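Local coordinates for protein malate dehydrogenase (Aeropyrum pernix, PDB 2D4A) that catalyses the reversible oxidation of (S)-malate to oxaloacetate, with either NAD or NADP as coenzyme, and works as a homotetramer, at residues S61-R66 with K104-D109; D98-I103 with K128-P133; S141-S146 with Y244-Y249; S163-V168 with L182-G187. One frame throughout, in Å; residues are numbered along the deposited sequence.

Contact 1: residues S61-R66 with K104-D109; sequences SYEDMR and KAYAKD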
loop_
_atom_site.group_PDB
_atom_site.type_symbol
_atom_site.label_atom_id
_atom_site.label_comp_id
_atom_site.label_asym_id
_atom_site.label_seq_id
_atom_site.Cartn_x
_atom_site.Cartn_y
_atom_site.Cartn_z
ATOM N N SER B 61 12.612 29.564 0.930
ATOM C CA SER B 61 13.737 29.805 0.061
ATOM C C SER B 61 13.727 28.932 -1.193
ATOM O O SER B 61 14.065 27.753 -1.133
ATOM C CB SER B 61 15.012 29.577 0.857
ATOM O OG SER B 61 16.141 29.709 0.025
ATOM N N TYR B 62 13.348 29.517 -2.327
ATOM C CA TYR B 62 13.285 28.781 -3.593
ATOM C C TYR B 62 14.582 28.118 -4.016
ATOM O O TYR B 62 14.591 27.309 -4.946
ATOM C CB TYR B 62 12.817 29.695 -4.723
ATOM C CG TYR B 62 11.371 30.087 -4.616
ATOM C CD1 TYR B 62 10.362 29.257 -5.096
ATOM C CD2 TYR B 62 11.009 31.269 -3.998
ATOM C CE1 TYR B 62 9.024 29.605 -4.956
ATOM C CE2 TYR B 62 9.685 31.625 -3.851
ATOM C CZ TYR B 62 8.698 30.798 -4.326
ATOM O OH TYR B 62 7.387 31.166 -4.155
ATOM N N GLU B 63 15.677 28.469 -3.355
ATOM C CA GLU B 63 16.969 27.877 -3.679
ATOM C C GLU B 63 17.073 26.467 -3.117
ATOM O O GLU B 63 17.994 25.727 -3.450
ATOM C CB GLU B 63 18.099 28.731 -3.113
ATOM C CG GLU B 63 18.402 29.964 -3.924
ATOM C CD GLU B 63 18.395 31.216 -3.081
ATOM O OE1 GLU B 63 19.276 32.087 -3.302
ATOM O OE2 GLU B 63 17.497 31.330 -2.207
ATOM N N ASP B 64 16.122 26.092 -2.269
ATOM C CA ASP B 64 16.143 24.762 -1.685
ATOM C C ASP B 64 15.500 23.694 -2.547
ATOM O O ASP B 64 15.225 22.610 -2.048
ATOM C CB ASP B 64 15.458 24.758 -0.325
ATOM C CG ASP B 64 16.145 25.653 0.665
ATOM O OD1 ASP B 64 17.359 25.892 0.503
ATOM O OD2 ASP B 64 15.482 26.108 1.612
ATOM N N MET B 65 15.260 23.988 -3.825
ATOM C CA MET B 65 14.637 23.017 -4.720
ATOM C C MET B 65 15.637 22.402 -5.686
ATOM O O MET B 65 15.255 21.620 -6.553
ATOM C CB MET B 65 13.501 23.664 -5.530
ATOM C CG MET B 65 13.961 24.396 -6.803
ATOM S SD MET B 65 12.653 25.022 -7.942
ATOM C CE MET B 65 12.467 26.730 -7.392
ATOM N N ARG B 66 16.911 22.757 -5.552
ATOM C CA ARG B 66 17.926 22.216 -6.453
ATOM C C ARG B 66 18.175 20.751 -6.117
ATOM O O ARG B 66 18.266 20.373 -4.950
ATOM C CB ARG B 66 19.221 23.008 -6.324
ATOM C CG ARG B 66 19.911 22.789 -5.013
ATOM C CD ARG B 66 20.600 24.035 -4.545
ATOM N NE ARG B 66 21.049 23.858 -3.174
ATOM C CZ ARG B 66 21.527 24.832 -2.416
ATOM N NH1 ARG B 66 21.617 26.066 -2.899
ATOM N NH2 ARG B 66 21.907 24.565 -1.174
ATOM N N LYS B 104 13.976 27.818 -13.519
ATOM C CA LYS B 104 15.037 28.022 -14.503
ATOM C C LYS B 104 16.434 28.163 -13.900
ATOM O O LYS B 104 17.425 27.769 -14.519
ATOM C CB LYS B 104 14.708 29.259 -15.361
ATOM C CG LYS B 104 15.675 29.503 -16.521
ATOM C CD LYS B 104 14.994 30.056 -17.780
ATOM C CE LYS B 104 15.313 31.519 -18.003
ATOM N NZ LYS B 104 14.649 32.337 -16.946
ATOM N N ALA B 105 16.502 28.708 -12.687
ATOM C CA ALA B 105 17.768 28.930 -11.996
ATOM C C ALA B 105 18.209 27.847 -11.006
ATOM O O ALA B 105 19.412 27.656 -10.795
ATOM C CB ALA B 105 17.721 30.276 -11.284
ATOM N N TYR B 106 17.257 27.129 -10.413
ATOM C CA TYR B 106 17.609 26.117 -9.417
ATOM C C TYR B 106 17.292 24.665 -9.730
ATOM O O TYR B 106 17.763 23.778 -9.018
ATOM C CB TYR B 106 16.969 26.475 -8.077
ATOM C CG TYR B 106 17.140 27.924 -7.707
ATOM C CD1 TYR B 106 18.404 28.466 -7.507
ATOM C CD2 TYR B 106 16.035 28.758 -7.565
ATOM C CE1 TYR B 106 18.565 29.802 -7.174
ATOM C CE2 TYR B 106 16.185 30.094 -7.233
ATOM C CZ TYR B 106 17.452 30.609 -7.038
ATOM O OH TYR B 106 17.593 31.932 -6.696
ATOM N N ALA B 107 16.510 24.410 -10.774
ATOM C CA ALA B 107 16.165 23.034 -11.113
ATOM C C ALA B 107 16.073 22.777 -12.613
ATOM O O ALA B 107 15.079 22.235 -13.102
ATOM C CB ALA B 107 14.865 22.641 -10.431
ATOM N N LYS B 108 17.137 23.148 -13.326
ATOM C CA LYS B 108 17.250 23.000 -14.781
ATOM C C LYS B 108 16.908 21.627 -15.357
ATOM O O LYS B 108 16.260 21.513 -16.395
ATOM C CB LYS B 108 18.673 23.342 -15.227
ATOM C CG LYS B 108 19.099 24.761 -14.982
ATOM C CD LYS B 108 20.485 25.030 -15.562
ATOM C CE LYS B 108 20.878 26.504 -15.402
ATOM N NZ LYS B 108 19.968 27.437 -16.136
ATOM N N ASP B 109 17.358 20.586 -14.676
ATOM C CA ASP B 109 17.164 19.215 -15.128
ATOM C C ASP B 109 15.884 18.523 -14.644
ATOM O O ASP B 109 15.634 17.367 -14.992
ATOM C CB ASP B 109 18.399 18.424 -14.706
ATOM C CG ASP B 109 18.924 18.872 -13.352
ATOM O OD1 ASP B 109 20.135 18.684 -13.062
ATOM O OD2 ASP B 109 18.104 19.418 -12.571
#

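Contact 2: residues D98-I103 with K128-P133; sequences DLAEKI and KKTGFP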
loop_
_atom_site.group_PDB
_atom_site.type_symbol
_atom_site.label_atom_id
_atom_site.label_comp_id
_atom_site.label_asym_id
_atom_site.label_seq_id
_atom_site.Cartn_x
_atom_site.Cartn_y
_atom_site.Cartn_z
ATOM N N ASP B 98 6.647 34.246 -12.868
ATOM C CA ASP B 98 7.489 34.479 -11.721
ATOM C C ASP B 98 8.185 33.206 -11.240
ATOM O O ASP B 98 9.392 33.205 -10.964
ATOM C CB ASP B 98 6.674 35.065 -10.587
ATOM C CG ASP B 98 7.514 35.337 -9.394
ATOM O OD1 ASP B 98 8.264 36.336 -9.425
ATOM O OD2 ASP B 98 7.454 34.535 -8.439
ATOM N N LEU B 99 7.408 32.129 -11.139
ATOM C CA LEU B 99 7.904 30.827 -10.697
ATOM C C LEU B 99 8.850 30.198 -11.723
ATOM O O LEU B 99 9.810 29.516 -11.364
ATOM C CB LEU B 99 6.717 29.895 -10.437
ATOM C CG LEU B 99 6.188 29.729 -9.008
ATOM C CD1 LEU B 99 6.355 31.001 -8.217
ATOM C CD2 LEU B 99 4.727 29.311 -9.089
ATOM N N ALA B 100 8.577 30.430 -13.000
ATOM C CA ALA B 100 9.419 29.890 -14.056
ATOM C C ALA B 100 10.874 30.298 -13.839
ATOM O O ALA B 100 11.781 29.475 -13.963
ATOM C CB ALA B 100 8.935 30.385 -15.418
ATOM N N GLU B 101 11.085 31.574 -13.514
ATOM C CA GLU B 101 12.426 32.098 -13.293
ATOM C C GLU B 101 13.139 31.364 -12.156
ATOM O O GLU B 101 14.356 31.192 -12.201
ATOM C CB GLU B 101 12.378 33.608 -13.004
ATOM C CG GLU B 101 11.929 34.486 -14.188
ATOM C CD GLU B 101 12.832 34.362 -15.419
ATOM O OE1 GLU B 101 14.019 34.773 -15.346
ATOM O OE2 GLU B 101 12.351 33.853 -16.463
ATOM N N LYS B 102 12.392 30.932 -11.143
ATOM C CA LYS B 102 12.994 30.207 -10.025
ATOM C C LYS B 102 13.402 28.816 -10.501
ATOM O O LYS B 102 14.527 28.380 -10.254
ATOM C CB LYS B 102 12.009 30.067 -8.861
ATOM C CG LYS B 102 11.312 31.350 -8.463
ATOM C CD LYS B 102 12.297 32.400 -8.047
ATOM C CE LYS B 102 11.634 33.743 -7.932
ATOM N NZ LYS B 102 12.690 34.795 -7.990
ATOM N N ILE B 103 12.483 28.122 -11.178
ATOM C CA ILE B 103 12.753 26.772 -11.699
ATOM C C ILE B 103 13.971 26.825 -12.630
ATOM O O ILE B 103 14.875 25.997 -12.535
ATOM C CB ILE B 103 11.532 26.188 -12.519
ATOM C CG1 ILE B 103 10.288 26.025 -11.629
ATOM C CG2 ILE B 103 11.912 24.851 -13.144
ATOM C CD1 ILE B 103 10.444 25.033 -10.497
ATOM N N LYS B 128 7.341 28.487 -22.344
ATOM C CA LYS B 128 8.061 29.582 -22.972
ATOM C C LYS B 128 9.055 30.253 -22.039
ATOM O O LYS B 128 10.168 30.586 -22.444
ATOM C CB LYS B 128 7.081 30.644 -23.463
ATOM C CG LYS B 128 6.196 30.224 -24.603
ATOM C CD LYS B 128 6.992 30.020 -25.865
ATOM C CE LYS B 128 6.059 29.852 -27.051
ATOM N NZ LYS B 128 6.779 29.443 -28.288
ATOM N N LYS B 129 8.654 30.446 -20.786
ATOM C CA LYS B 129 9.492 31.127 -19.802
ATOM C C LYS B 129 10.651 30.343 -19.218
ATOM O O LYS B 129 11.669 30.929 -18.863
ATOM C CB LYS B 129 8.625 31.648 -18.650
ATOM C CG LYS B 129 7.663 32.754 -19.034
ATOM C CD LYS B 129 8.408 33.939 -19.626
ATOM C CE LYS B 129 7.460 35.057 -20.051
ATOM N NZ LYS B 129 8.207 36.184 -20.681
ATOM N N THR B 130 10.503 29.026 -19.104
ATOM C CA THR B 130 11.564 28.204 -18.531
ATOM C C THR B 130 12.685 27.925 -19.516
ATOM O O THR B 130 13.848 27.867 -19.131
ATOM C CB THR B 130 11.038 26.836 -18.026
ATOM O OG1 THR B 130 10.458 26.114 -19.118
ATOM C CG2 THR B 130 10.009 27.021 -16.928
ATOM N N GLY B 131 12.337 27.750 -20.785
ATOM C CA GLY B 131 13.348 27.444 -21.776
ATOM C C GLY B 131 13.527 25.941 -21.851
ATOM O O GLY B 131 14.309 25.441 -22.655
ATOM N N PHE B 132 12.800 25.229 -20.994
ATOM C CA PHE B 132 12.821 23.761 -20.935
ATOM C C PHE B 132 12.183 23.141 -22.195
ATOM O O PHE B 132 11.371 23.782 -22.877
ATOM C CB PHE B 132 12.009 23.283 -19.717
ATOM C CG PHE B 132 12.704 23.450 -18.387
ATOM C CD1 PHE B 132 13.698 24.407 -18.198
ATOM C CD2 PHE B 132 12.325 22.657 -17.302
ATOM C CE1 PHE B 132 14.301 24.566 -16.949
ATOM C CE2 PHE B 132 12.919 22.807 -16.050
ATOM C CZ PHE B 132 13.909 23.762 -15.867
ATOM N N PRO B 133 12.552 21.891 -22.526
ATOM C CA PRO B 133 11.961 21.244 -23.702
ATOM C C PRO B 133 10.544 20.750 -23.359
ATOM O O PRO B 133 10.192 20.641 -22.184
ATOM C CB PRO B 133 12.935 20.104 -23.993
ATOM C CG PRO B 133 13.472 19.767 -22.634
ATOM C CD PRO B 133 13.713 21.127 -22.035
#

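Contact 3: residues S141-S146 with Y244-Y249; sequences SGILDS and YPYSLY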
loop_
_atom_site.group_PDB
_atom_site.type_symbol
_atom_site.label_atom_id
_atom_site.label_comp_id
_atom_site.label_asym_id
_atom_site.label_seq_id
_atom_site.Cartn_x
_atom_site.Cartn_y
_atom_site.Cartn_z
ATOM N N SER B 141 -4.280 17.531 -17.044
ATOM C CA SER B 141 -5.659 17.718 -17.492
ATOM C C SER B 141 -6.426 16.475 -17.781
ATOM O O SER B 141 -7.472 16.072 -17.187
ATOM C CB SER B 141 -5.662 18.631 -18.735
ATOM O OG SER B 141 -4.827 18.149 -19.760
ATOM N N GLY B 142 -5.985 15.659 -18.671
ATOM C CA GLY B 142 -6.627 14.439 -19.147
ATOM C C GLY B 142 -6.925 13.317 -18.159
ATOM O O GLY B 142 -7.997 12.707 -18.218
ATOM N N ILE B 143 -5.988 13.020 -17.264
ATOM C CA ILE B 143 -6.196 11.962 -16.282
ATOM C C ILE B 143 -7.484 12.270 -15.530
ATOM O O ILE B 143 -8.397 11.448 -15.509
ATOM C CB ILE B 143 -4.987 11.853 -15.296
ATOM C CG1 ILE B 143 -3.777 11.269 -16.032
ATOM C CG2 ILE B 143 -5.342 10.981 -14.083
ATOM C CD1 ILE B 143 -2.482 11.355 -15.248
ATOM N N LEU B 144 -7.580 13.461 -14.944
ATOM C CA LEU B 144 -8.787 13.822 -14.212
ATOM C C LEU B 144 -10.050 13.846 -15.080
ATOM O O LEU B 144 -11.115 13.454 -14.604
ATOM C CB LEU B 144 -8.617 15.171 -13.505
ATOM C CG LEU B 144 -9.786 15.652 -12.624
ATOM C CD1 LEU B 144 -10.256 14.557 -11.660
ATOM C CD2 LEU B 144 -9.315 16.874 -11.865
ATOM N N ASP B 145 -9.961 14.300 -16.331
ATOM C CA ASP B 145 -11.156 14.307 -17.186
ATOM C C ASP B 145 -11.611 12.864 -17.413
ATOM O O ASP B 145 -12.799 12.545 -17.358
ATOM C CB ASP B 145 -10.882 14.941 -18.558
ATOM C CG ASP B 145 -10.520 16.413 -18.472
ATOM O OD1 ASP B 145 -11.230 17.174 -17.766
ATOM O OD2 ASP B 145 -9.532 16.806 -19.131
ATOM N N SER B 146 -10.631 12.004 -17.669
ATOM C CA SER B 146 -10.865 10.593 -17.920
ATOM C C SER B 146 -11.482 9.880 -16.701
ATOM O O SER B 146 -12.383 9.052 -16.842
ATOM C CB SER B 146 -9.538 9.944 -18.327
ATOM O OG SER B 146 -9.688 8.570 -18.614
ATOM N N TYR B 244 -0.954 8.230 -20.812
ATOM C CA TYR B 244 -1.914 9.111 -20.122
ATOM C C TYR B 244 -2.083 10.381 -20.954
ATOM O O TYR B 244 -1.161 10.795 -21.654
ATOM C CB TYR B 244 -1.397 9.559 -18.744
ATOM C CG TYR B 244 -1.447 8.554 -17.612
ATOM C CD1 TYR B 244 -0.431 8.523 -16.660
ATOM C CD2 TYR B 244 -2.506 7.654 -17.479
ATOM C CE1 TYR B 244 -0.454 7.625 -15.608
ATOM C CE2 TYR B 244 -2.542 6.743 -16.422
ATOM C CZ TYR B 244 -1.508 6.735 -15.488
ATOM O OH TYR B 244 -1.510 5.832 -14.443
ATOM N N PRO B 245 -3.271 11.002 -20.903
ATOM C CA PRO B 245 -3.532 12.238 -21.649
ATOM C C PRO B 245 -3.033 13.408 -20.792
ATOM O O PRO B 245 -3.358 13.487 -19.606
ATOM C CB PRO B 245 -5.051 12.237 -21.798
ATOM C CG PRO B 245 -5.493 11.608 -20.511
ATOM C CD PRO B 245 -4.527 10.436 -20.379
ATOM N N TYR B 246 -2.236 14.293 -21.391
ATOM C CA TYR B 246 -1.655 15.465 -20.716
ATOM C C TYR B 246 -1.734 16.648 -21.660
ATOM O O TYR B 246 -1.803 16.460 -22.874
ATOM C CB TYR B 246 -0.159 15.242 -20.407
ATOM C CG TYR B 246 0.148 14.369 -19.213
ATOM C CD1 TYR B 246 0.059 14.870 -17.922
ATOM C CD2 TYR B 246 0.489 13.029 -19.374
ATOM C CE1 TYR B 246 0.293 14.066 -16.817
ATOM C CE2 TYR B 246 0.725 12.209 -18.272
ATOM C CZ TYR B 246 0.619 12.737 -16.994
ATOM O OH TYR B 246 0.780 11.926 -15.891
ATOM N N SER B 247 -1.731 17.865 -21.123
ATOM C CA SER B 247 -1.718 19.043 -21.989
ATOM C C SER B 247 -0.242 19.265 -22.278
ATOM O O SER B 247 0.557 19.527 -21.373
ATOM C CB SER B 247 -2.313 20.261 -21.286
ATOM O OG SER B 247 -3.705 20.092 -21.106
ATOM N N LEU B 248 0.108 19.138 -23.551
ATOM C CA LEU B 248 1.488 19.275 -23.997
ATOM C C LEU B 248 1.624 20.278 -25.134
ATOM O O LEU B 248 0.670 20.544 -25.868
ATOM C CB LEU B 248 2.008 17.907 -24.453
ATOM C CG LEU B 248 1.965 16.807 -23.385
ATOM C CD1 LEU B 248 2.235 15.462 -24.018
ATOM C CD2 LEU B 248 2.989 17.113 -22.300
ATOM N N TYR B 249 2.822 20.836 -25.263
ATOM C CA TYR B 249 3.122 21.793 -26.315
ATOM C C TYR B 249 3.357 20.964 -27.575
ATOM O O TYR B 249 4.275 20.143 -27.629
ATOM C CB TYR B 249 4.370 22.594 -25.932
ATOM C CG TYR B 249 4.745 23.679 -26.903
ATOM C CD1 TYR B 249 5.630 23.432 -27.949
ATOM C CD2 TYR B 249 4.214 24.962 -26.773
ATOM C CE1 TYR B 249 5.977 24.445 -28.839
ATOM C CE2 TYR B 249 4.551 25.978 -27.654
ATOM C CZ TYR B 249 5.433 25.718 -28.683
ATOM O OH TYR B 249 5.780 26.736 -29.545
HETATM O O HOH W 1 -3.045 14.464 -17.150
#

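Contact 4: residues S163-V168 with L182-G187; sequences SVNAIV and LSSVGG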
loop_
_atom_site.group_PDB
_atom_site.type_symbol
_atom_site.label_atom_id
_atom_site.label_comp_id
_atom_site.label_asym_id
_atom_site.label_seq_id
_atom_site.Cartn_x
_atom_site.Cartn_y
_atom_site.Cartn_z
ATOM N N SER B 163 -13.586 -0.543 -14.303
ATOM C CA SER B 163 -13.883 -1.304 -15.497
ATOM C C SER B 163 -14.258 -0.444 -16.676
ATOM O O SER B 163 -14.713 -0.945 -17.702
ATOM C CB SER B 163 -14.998 -2.306 -15.215
ATOM O OG SER B 163 -14.492 -3.378 -14.438
ATOM N N VAL B 164 -14.060 0.856 -16.535
ATOM C CA VAL B 164 -14.392 1.768 -17.606
ATOM C C VAL B 164 -13.140 2.368 -18.200
ATOM O O VAL B 164 -12.261 2.832 -17.482
ATOM C CB VAL B 164 -15.282 2.892 -17.105
ATOM C CG1 VAL B 164 -15.619 3.821 -18.259
ATOM C CG2 VAL B 164 -16.531 2.307 -16.474
ATOM N N ASN B 165 -13.071 2.356 -19.521
ATOM C CA ASN B 165 -11.931 2.896 -20.245
ATOM C C ASN B 165 -12.450 4.106 -21.035
ATOM O O ASN B 165 -13.094 3.942 -22.068
ATOM C CB ASN B 165 -11.403 1.799 -21.172
ATOM C CG ASN B 165 -10.268 2.263 -22.060
ATOM O OD1 ASN B 165 -10.170 1.843 -23.216
ATOM N ND2 ASN B 165 -9.392 3.117 -21.525
ATOM N N ALA B 166 -12.187 5.317 -20.547
ATOM C CA ALA B 166 -12.669 6.519 -21.227
ATOM C C ALA B 166 -11.587 7.332 -21.924
ATOM O O ALA B 166 -10.620 7.765 -21.297
ATOM C CB ALA B 166 -13.420 7.412 -20.246
ATOM N N ILE B 167 -11.760 7.556 -23.220
ATOM C CA ILE B 167 -10.790 8.320 -23.993
ATOM C C ILE B 167 -11.265 9.771 -24.182
ATOM O O ILE B 167 -12.387 10.016 -24.621
ATOM C CB ILE B 167 -10.546 7.619 -25.368
ATOM C CG1 ILE B 167 -9.818 6.287 -25.141
ATOM C CG2 ILE B 167 -9.761 8.523 -26.307
ATOM C CD1 ILE B 167 -8.466 6.418 -24.454
ATOM N N VAL B 168 -10.415 10.729 -23.832
ATOM C CA VAL B 168 -10.757 12.141 -23.979
ATOM C C VAL B 168 -9.622 12.886 -24.691
ATOM O O VAL B 168 -8.494 12.398 -24.746
ATOM C CB VAL B 168 -11.038 12.801 -22.591
ATOM C CG1 VAL B 168 -12.315 12.241 -21.999
ATOM C CG2 VAL B 168 -9.870 12.549 -21.635
ATOM N N LEU B 182 -14.092 5.145 -29.338
ATOM C CA LEU B 182 -12.924 4.440 -28.852
ATOM C C LEU B 182 -12.957 4.132 -27.365
ATOM O O LEU B 182 -11.924 3.810 -26.769
ATOM C CB LEU B 182 -11.668 5.245 -29.180
ATOM C CG LEU B 182 -11.374 5.564 -30.650
ATOM C CD1 LEU B 182 -10.184 6.509 -30.694
ATOM C CD2 LEU B 182 -11.084 4.297 -31.444
ATOM N N SER B 183 -14.138 4.224 -26.765
ATOM C CA SER B 183 -14.284 3.962 -25.332
ATOM C C SER B 183 -15.023 2.657 -25.091
ATOM O O SER B 183 -15.589 2.088 -26.014
ATOM C CB SER B 183 -15.037 5.110 -24.657
ATOM O OG SER B 183 -14.286 6.311 -24.725
ATOM N N SER B 184 -15.006 2.170 -23.860
ATOM C CA SER B 184 -15.698 0.931 -23.576
ATOM C C SER B 184 -15.822 0.649 -22.083
ATOM O O SER B 184 -15.313 1.400 -21.248
ATOM C CB SER B 184 -14.997 -0.235 -24.278
ATOM O OG SER B 184 -13.637 -0.296 -23.902
ATOM N N VAL B 185 -16.516 -0.443 -21.770
ATOM C CA VAL B 185 -16.762 -0.881 -20.401
ATOM C C VAL B 185 -16.659 -2.404 -20.347
ATOM O O VAL B 185 -17.471 -3.105 -20.949
ATOM C CB VAL B 185 -18.179 -0.463 -19.943
ATOM C CG1 VAL B 185 -18.438 -0.927 -18.515
ATOM C CG2 VAL B 185 -18.333 1.041 -20.055
ATOM N N GLY B 186 -15.666 -2.912 -19.628
ATOM C CA GLY B 186 -15.498 -4.350 -19.533
ATOM C C GLY B 186 -15.379 -5.009 -20.895
ATOM O O GLY B 186 -15.681 -6.193 -21.041
ATOM N N GLY B 187 -14.932 -4.251 -21.892
ATOM C CA GLY B 187 -14.790 -4.796 -23.233
ATOM C C GLY B 187 -15.958 -4.490 -24.165
ATOM O O GLY B 187 -15.957 -4.878 -25.334
HETATM O O HOH W 2 -11.373 0.396 -25.186
#

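Contact 1: residues S61-R66 with K104-D109
The ring of Tyr106 lies flat beneath the backbone of Glu63: Glu63 CA sits 4.0 Å from the centroid of the Tyr106 ring and 7° off its normal, a CH-pi contact. Ala105 CB covers the opposite face, so the phenol lies between Glu63 of the loop and Ala105 of its own helix. Glu63 runs alongside the ring rather than across it. Its CG is beside the backbone N (chi1 -78°) and comes over the outer part of the same face, at CE1 and CZ of Tyr106, while the carboxylate turns off toward Ser61, whose OG makes a weak hydrogen bond to it. This joins two parts of the Rossmann-type coenzyme domain, the end of helix 86-106 and the loop between strands 56-59 and 70-73. Glu63 lies within a turn of that loop closed by Asp64 N to Ser61 O at 2.9 Å. Met65 crosses the Tyr106 side chain at about a right angle, its CG 3.9 Å from Tyr106 CB. The crowded chi1 (84°) and extended chi2 put Met65 SD 4.1 Å from Ala107 CB, where the chain has left helical angles, and the bend at chi3 turns CE to the ring edge. At the helix end Tyr106 O faces Arg66 CA at 3.0 Å, a CA-H...O contact. Lys108 NZ reaches back to Lys104 O at 3.0 Å, nearly along the C=O axis.

Contact 2: residues D98-I103 with K128-P133
Two consecutive crossover helices of the Rossmann-type coenzyme domain meet here, helix 86-106 and the C-terminal end of helix 119-130, which enter and leave the shared strand 111-114. Their backbones come closest at Ala100 and Thr130, with CA atoms 5.2 Å apart, a spacing that the small side chain of Ala100 permits. Lys129 CB rests on Ala100 CB at 3.5 Å, and CG stands beside the backbone N (chi1 -67°). A second bend at chi2 (-58°) then turns the chain away from helix 86-106, and CD and CE run extended to NZ, which is gripped by a salt bridge to Glu308 and a hydrogen bond to Gln305 O. The C-terminal tail, and not the nearby Glu101, therefore takes the ammonium group; Glu101 pairs with Lys104. Thr130 forks at CB. Its CG2 lies against Ala100 CB at 3.8 Å, whereas OG1, in the crowded position between backbone N and carbonyl carbon, bonds to Met126 O and accepts from Phe132 N at 3.1 Å (158° at the hydrogen). That second bond forms an ST turn around Gly131, whose positive phi ends the helix and swings Phe132 back toward helix 86-106. The Phe132 ring has Arg136 as a cation-pi partner. Crossing it at about a right angle, Ile103 directs CG2, anti to its own backbone N, to Phe132 CZ at 3.5 Å and to CE2 at 3.7 Å.

Contact 3: residues S141-S146 with Y244-Y249
The first turn of helix 142-157 docks on strand 242-251 in the C-terminal, catalytic domain of the LDH/MDH fold; the axes of the two short segments approach to 7.2 Å, their N-to-C directions 131° apart. The dense part is apolar. Gly142 has no side chain, so the Pro245 ring comes straight against its backbone, CG lying 3.2 Å from Gly142 C. Next to it Ile143, with CG1 beside the backbone N and CD1 extended (chi2 169°), places CD1 over one face of Tyr244, 4.1 Å from the ring centroid and offset toward the rim. The same methyl touches Tyr246 OH at 3.4 Å, a hydroxyl hydrogen-bonded with Thr232 OG1.

The water-bridged part is looser: a water takes a hydrogen bond from Ile143 N and a weak one from Ser141 N, and donates to Pro245 O at 2.7 Å. Ser141 lies close to His172, the proton acceptor inferred by similarity, so this helix start borders the probable active site. The two serines make a separate, buried and close polar contact: Ser247 OG also bonds Asp120, Ser141 OG weakly Glu262, and the two OG atoms, of Ser141 and Ser247, are 2.6 Å apart.

Contact 4: residues S163-V168 with L182-G187
Two short strands run antiparallel, their end-to-end directions 174° apart, with Val164 opposite Val185 as a non-hydrogen-bonded pair and Asn165 opposite Ser184 as a hydrogen-bonded one. The latter is closed by two bonds, Asn165 N to Ser184 O at 3.0 Å, almost straight at 172°, and Ser184 N to Asn165 O at 3.2 Å. Two residues further, past the valine pair, Gly186 N donates to Ser163 O at 2.9 Å, nearly along the C=O axis, and the positive phi of Gly186 then takes the chain out of the strand. At the other end a side chain replaces the backbone acceptor: Ser183 OG, beside its own N (chi1 -65°), receives Ile167 N at 3.2 Å and also bonds Val179 O. The two valines share one face of the sheet, their CG2 atoms, of Val164 and Val185, being 4.2 Å apart; Val164 leans on Ala150 and Ile153 of helix 142-157, and Val185 on Leu190 and Leu193. Asn165 and Ser184 share the other face. A water joins their polar tips, donating to Asn165 OD1 at 2.7 Å and equally near Ser184 OG. On this face Asn165 packs on Ser184 of the third subunit, and Ser184 on its Asn165. The pairing belongs to a small antiparallel sheet that packs on helix 142-157 in the alpha/beta C-terminal domain of the LDH/MDH family, here at a subunit interface of the tetramer.

Overall arrangement
From the N terminus, contact 1 closes the chain from the loop after strand 56-59 to the end of helix 86-106. Contact 2 opens on that same helix before contact 1 has closed, so the two cross; they touch at Met65 and Ile103, and tie the loop to two helices of the coenzyme domain. Contact 3 then starts a long closure in the C-terminal domain, from helix 142-157 to strand 242-251, and contact 4, a short closure that spans strand 177-178, falls wholly within it. A probable hydrogen bond from Lys128 to Tyr249 links contacts 2 and 3 across the domains; Ser146 to Ala166 links 3 and 4. Contacts 1 and 4 lie about 40 Å apart, centre to centre.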